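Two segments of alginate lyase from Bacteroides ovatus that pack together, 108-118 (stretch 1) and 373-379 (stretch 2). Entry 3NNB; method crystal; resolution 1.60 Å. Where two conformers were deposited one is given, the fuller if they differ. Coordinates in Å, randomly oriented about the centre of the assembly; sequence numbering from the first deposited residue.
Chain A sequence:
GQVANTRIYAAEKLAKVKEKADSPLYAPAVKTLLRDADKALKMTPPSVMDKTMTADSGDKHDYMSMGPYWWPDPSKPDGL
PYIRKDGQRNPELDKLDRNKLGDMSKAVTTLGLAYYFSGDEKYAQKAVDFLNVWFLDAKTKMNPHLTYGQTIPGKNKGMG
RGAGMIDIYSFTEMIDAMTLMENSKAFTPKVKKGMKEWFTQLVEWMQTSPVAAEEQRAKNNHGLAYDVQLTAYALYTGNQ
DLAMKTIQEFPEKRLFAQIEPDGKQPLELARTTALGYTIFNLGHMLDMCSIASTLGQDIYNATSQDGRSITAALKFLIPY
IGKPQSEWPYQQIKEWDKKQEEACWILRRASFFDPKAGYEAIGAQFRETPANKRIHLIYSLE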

# COMPACT_ATOMS: atom_id res chain seq x y z
N VAL A 108 -4.03 -11.64 5.59
CA VAL A 108 -3.65 -11.30 6.95
C VAL A 108 -4.38 -10.05 7.39
O VAL A 108 -4.85 -9.97 8.53
CB VAL A 108 -2.12 -11.13 7.07
CG1 VAL A 108 -1.76 -10.45 8.37
CG2 VAL A 108 -1.42 -12.55 6.92
N THR A 109 -4.50 -9.09 6.47
CA THR A 109 -5.24 -7.84 6.73
C THR A 109 -6.73 -8.14 7.00
O THR A 109 -7.29 -7.67 8.01
CB THR A 109 -4.99 -6.79 5.64
OG1 THR A 109 -3.61 -6.40 5.71
CG2 THR A 109 -5.88 -5.57 5.81
N THR A 110 -7.36 -8.91 6.13
CA THR A 110 -8.74 -9.33 6.30
C THR A 110 -8.95 -10.03 7.66
O THR A 110 -9.91 -9.73 8.40
CB THR A 110 -9.16 -10.29 5.15
OG1 THR A 110 -9.10 -9.58 3.90
CG2 THR A 110 -10.55 -10.87 5.35
N LEU A 111 -8.08 -11.00 7.95
CA LEU A 111 -8.20 -11.80 9.15
C LEU A 111 -7.97 -11.00 10.42
O LEU A 111 -8.66 -11.19 11.41
CB LEU A 111 -7.29 -13.03 9.11
CG LEU A 111 -7.76 -14.04 8.01
CD1 LEU A 111 -6.57 -14.97 7.61
CD2 LEU A 111 -9.04 -14.86 8.45
N GLY A 112 -6.99 -10.10 10.41
CA GLY A 112 -6.72 -9.29 11.56
C GLY A 112 -7.89 -8.34 11.84
O GLY A 112 -8.31 -8.18 12.99
N LEU A 113 -8.39 -7.71 10.80
CA LEU A 113 -9.58 -6.87 10.92
C LEU A 113 -10.79 -7.70 11.42
O LEU A 113 -11.52 -7.27 12.30
CB LEU A 113 -9.90 -6.21 9.59
CG LEU A 113 -9.01 -5.03 9.25
CD1 LEU A 113 -9.31 -4.62 7.79
CD2 LEU A 113 -9.17 -3.84 10.20
N ALA A 114 -10.97 -8.88 10.85
CA ALA A 114 -12.06 -9.76 11.31
C ALA A 114 -11.91 -10.13 12.78
O ALA A 114 -12.91 -10.11 13.53
CB ALA A 114 -12.14 -11.04 10.42
N TYR A 115 -10.68 -10.49 13.21
CA TYR A 115 -10.46 -10.73 14.62
C TYR A 115 -10.80 -9.47 15.49
O TYR A 115 -11.47 -9.55 16.53
CB TYR A 115 -9.03 -11.18 14.90
CG TYR A 115 -8.75 -11.22 16.37
CD1 TYR A 115 -9.23 -12.28 17.15
CD2 TYR A 115 -8.10 -10.19 17.01
CE1 TYR A 115 -9.07 -12.27 18.53
CE2 TYR A 115 -7.90 -10.20 18.38
CZ TYR A 115 -8.40 -11.23 19.13
OH TYR A 115 -8.19 -11.23 20.49
N TYR A 116 -10.36 -8.30 15.05
CA TYR A 116 -10.60 -7.07 15.79
C TYR A 116 -12.07 -6.81 15.99
O TYR A 116 -12.51 -6.48 17.11
CB TYR A 116 -9.95 -5.90 15.05
CG TYR A 116 -10.05 -4.59 15.80
CD1 TYR A 116 -9.50 -4.46 17.07
CD2 TYR A 116 -10.69 -3.49 15.24
CE1 TYR A 116 -9.60 -3.23 17.76
CE2 TYR A 116 -10.78 -2.27 15.92
CZ TYR A 116 -10.23 -2.16 17.17
OH TYR A 116 -10.33 -0.96 17.84
N PHE A 117 -12.85 -6.96 14.92
CA PHE A 117 -14.27 -6.62 14.97
C PHE A 117 -15.10 -7.68 15.69
O PHE A 117 -16.12 -7.34 16.32
CB PHE A 117 -14.80 -6.33 13.57
CG PHE A 117 -14.51 -4.93 13.10
CD1 PHE A 117 -15.30 -3.87 13.51
CD2 PHE A 117 -13.43 -4.65 12.30
CE1 PHE A 117 -15.01 -2.57 13.10
CE2 PHE A 117 -13.13 -3.35 11.90
CZ PHE A 117 -13.92 -2.32 12.30
N SER A 118 -14.71 -8.96 15.56
CA SER A 118 -15.54 -10.08 16.03
C SER A 118 -15.07 -10.69 17.34
O SER A 118 -15.88 -11.32 18.05
CB SER A 118 -15.60 -11.21 14.98
OG SER A 118 -14.37 -11.91 14.92
N LYS A 373 -19.24 -2.30 1.66
CA LYS A 373 -17.82 -2.28 1.31
C LYS A 373 -17.00 -1.93 2.53
O LYS A 373 -17.37 -1.10 3.35
CB LYS A 373 -17.54 -1.25 0.20
CG LYS A 373 -18.18 -1.58 -1.16
CD LYS A 373 -17.83 -2.97 -1.68
CE LYS A 373 -18.37 -3.20 -3.11
NZ LYS A 373 -18.08 -4.57 -3.63
N ARG A 374 -15.88 -2.63 2.66
CA ARG A 374 -14.99 -2.49 3.80
C ARG A 374 -14.52 -1.08 4.07
O ARG A 374 -14.27 -0.73 5.21
CB ARG A 374 -13.78 -3.40 3.61
CG ARG A 374 -13.00 -3.61 4.86
CD ARG A 374 -11.70 -4.36 4.58
NE ARG A 374 -11.98 -5.71 4.10
CZ ARG A 374 -11.04 -6.63 3.85
NH1 ARG A 374 -9.76 -6.34 4.05
NH2 ARG A 374 -11.41 -7.82 3.44
N ILE A 375 -14.39 -0.27 3.04
CA ILE A 375 -13.83 1.06 3.19
C ILE A 375 -14.70 1.93 4.13
O ILE A 375 -14.19 2.80 4.80
CB ILE A 375 -13.60 1.72 1.79
CG1 ILE A 375 -12.70 2.92 1.93
CG2 ILE A 375 -14.95 2.03 1.13
CD1 ILE A 375 -12.00 3.28 0.61
N HIS A 376 -15.99 1.61 4.25
CA HIS A 376 -16.85 2.33 5.18
C HIS A 376 -16.42 2.15 6.65
O HIS A 376 -16.66 3.01 7.51
CB HIS A 376 -18.30 1.90 5.03
CG HIS A 376 -18.94 2.32 3.75
ND1 HIS A 376 -19.32 3.63 3.49
CD2 HIS A 376 -19.32 1.59 2.67
CE1 HIS A 376 -19.92 3.67 2.31
NE2 HIS A 376 -19.91 2.46 1.79
N LEU A 377 -15.78 1.03 6.94
CA LEU A 377 -15.30 0.74 8.26
C LEU A 377 -13.94 1.41 8.56
O LEU A 377 -13.68 1.84 9.68
CB LEU A 377 -15.12 -0.78 8.42
CG LEU A 377 -16.33 -1.71 8.27
CD1 LEU A 377 -15.93 -3.19 8.36
CD2 LEU A 377 -17.46 -1.37 9.31
N ILE A 378 -13.10 1.49 7.54
CA ILE A 378 -11.70 1.90 7.69
C ILE A 378 -11.56 3.41 7.64
O ILE A 378 -10.72 3.99 8.34
CB ILE A 378 -10.82 1.27 6.58
CG1 ILE A 378 -10.87 -0.25 6.66
CG2 ILE A 378 -9.37 1.78 6.68
CD1 ILE A 378 -10.58 -0.79 8.04
N TYR A 379 -12.35 4.06 6.80
CA TYR A 379 -12.37 5.52 6.69
C TYR A 379 -13.76 6.07 7.00
O TYR A 379 -14.40 6.72 6.16
CB TYR A 379 -11.91 5.94 5.30
CG TYR A 379 -10.47 5.49 5.03
CD1 TYR A 379 -9.43 5.92 5.83
CD2 TYR A 379 -10.17 4.67 3.95
CE1 TYR A 379 -8.12 5.51 5.59
CE2 TYR A 379 -8.87 4.29 3.69
CZ TYR A 379 -7.86 4.68 4.51
OH TYR A 379 -6.55 4.27 4.24

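This is a small, mostly apolar helix-to-helix contact between segments whose touching residues are at least 260 apart in sequence, pinned at one end by an arginine that donates to a threonine hydroxyl. Stretch 1 is helical throughout, with regular i to i+4 backbone bonds such as Leu-113 N to Thr-109 O at 3.0 Å and Phe-117 N to Leu-113 O at 3.0 Å. Stretch 2 is less regular: Leu-377 N reaches Arg-374 O at 2.9 Å, an i to i+3 bond, whereas Tyr-379 N returns to Ile-375 O at 3.0 Å with i+4 spacing, and Tyr-379 is the first residue to leave helical geometry.

The backbones stay well apart. The CA atoms of Thr-110 and Arg-374 lie 9.6 Å from each other, and so do the CA atoms of Leu-113 and Ile-378, so side chains must fill the gap. The two segments run across each other rather than side by side. On stretch 1 the contacting residues are Thr-109, Thr-110, Leu-113 and Phe-117, a spacing of three and four that places them along one side of the helix; Gly-112, Ala-114 and Tyr-115 take no part.

Arg-374 contributes the most covered area of any residue here. Its CA-to-CB bond points toward stretch 1, and chi1 and chi2 are both t, extending the chain before chi3 turns to m. The guanidinium then meets Thr-110 near its own plane, where its N-H groups point: NH2 donates to Thr-110 OG1 at 2.9 Å, and NH1 makes a weak second bond to the same OG1 at 3.3 Å. The aliphatic part of the arginine is used as well, with CD packing 4.0 Å from Leu-113 CD1. One long side chain thus serves both polar and apolar neighbours.

Leu-113 packs against both Arg-374 and Ile-378: its CD1, already against the arginine, lies, like its CD2, 4.0 Å from Ile-378 CD1. The CA-to-CB bond of Ile-378 points sideways, but the end of its side chain comes nearer, bringing that methyl into van der Waals range. One turn further along stretch 1, Phe-117 and Leu-377 both point toward the opposing segment, and Phe-117 CZ approaches Leu-377 CB at 4.3 Å, an oblique approach to the ring.

The whole contact buries 281 Å², summed over both sides. Its rule is economical: a directional bond at Thr-110, followed by apolar side chains at Leu-113 and Phe-117 that bridge widely spaced backbones.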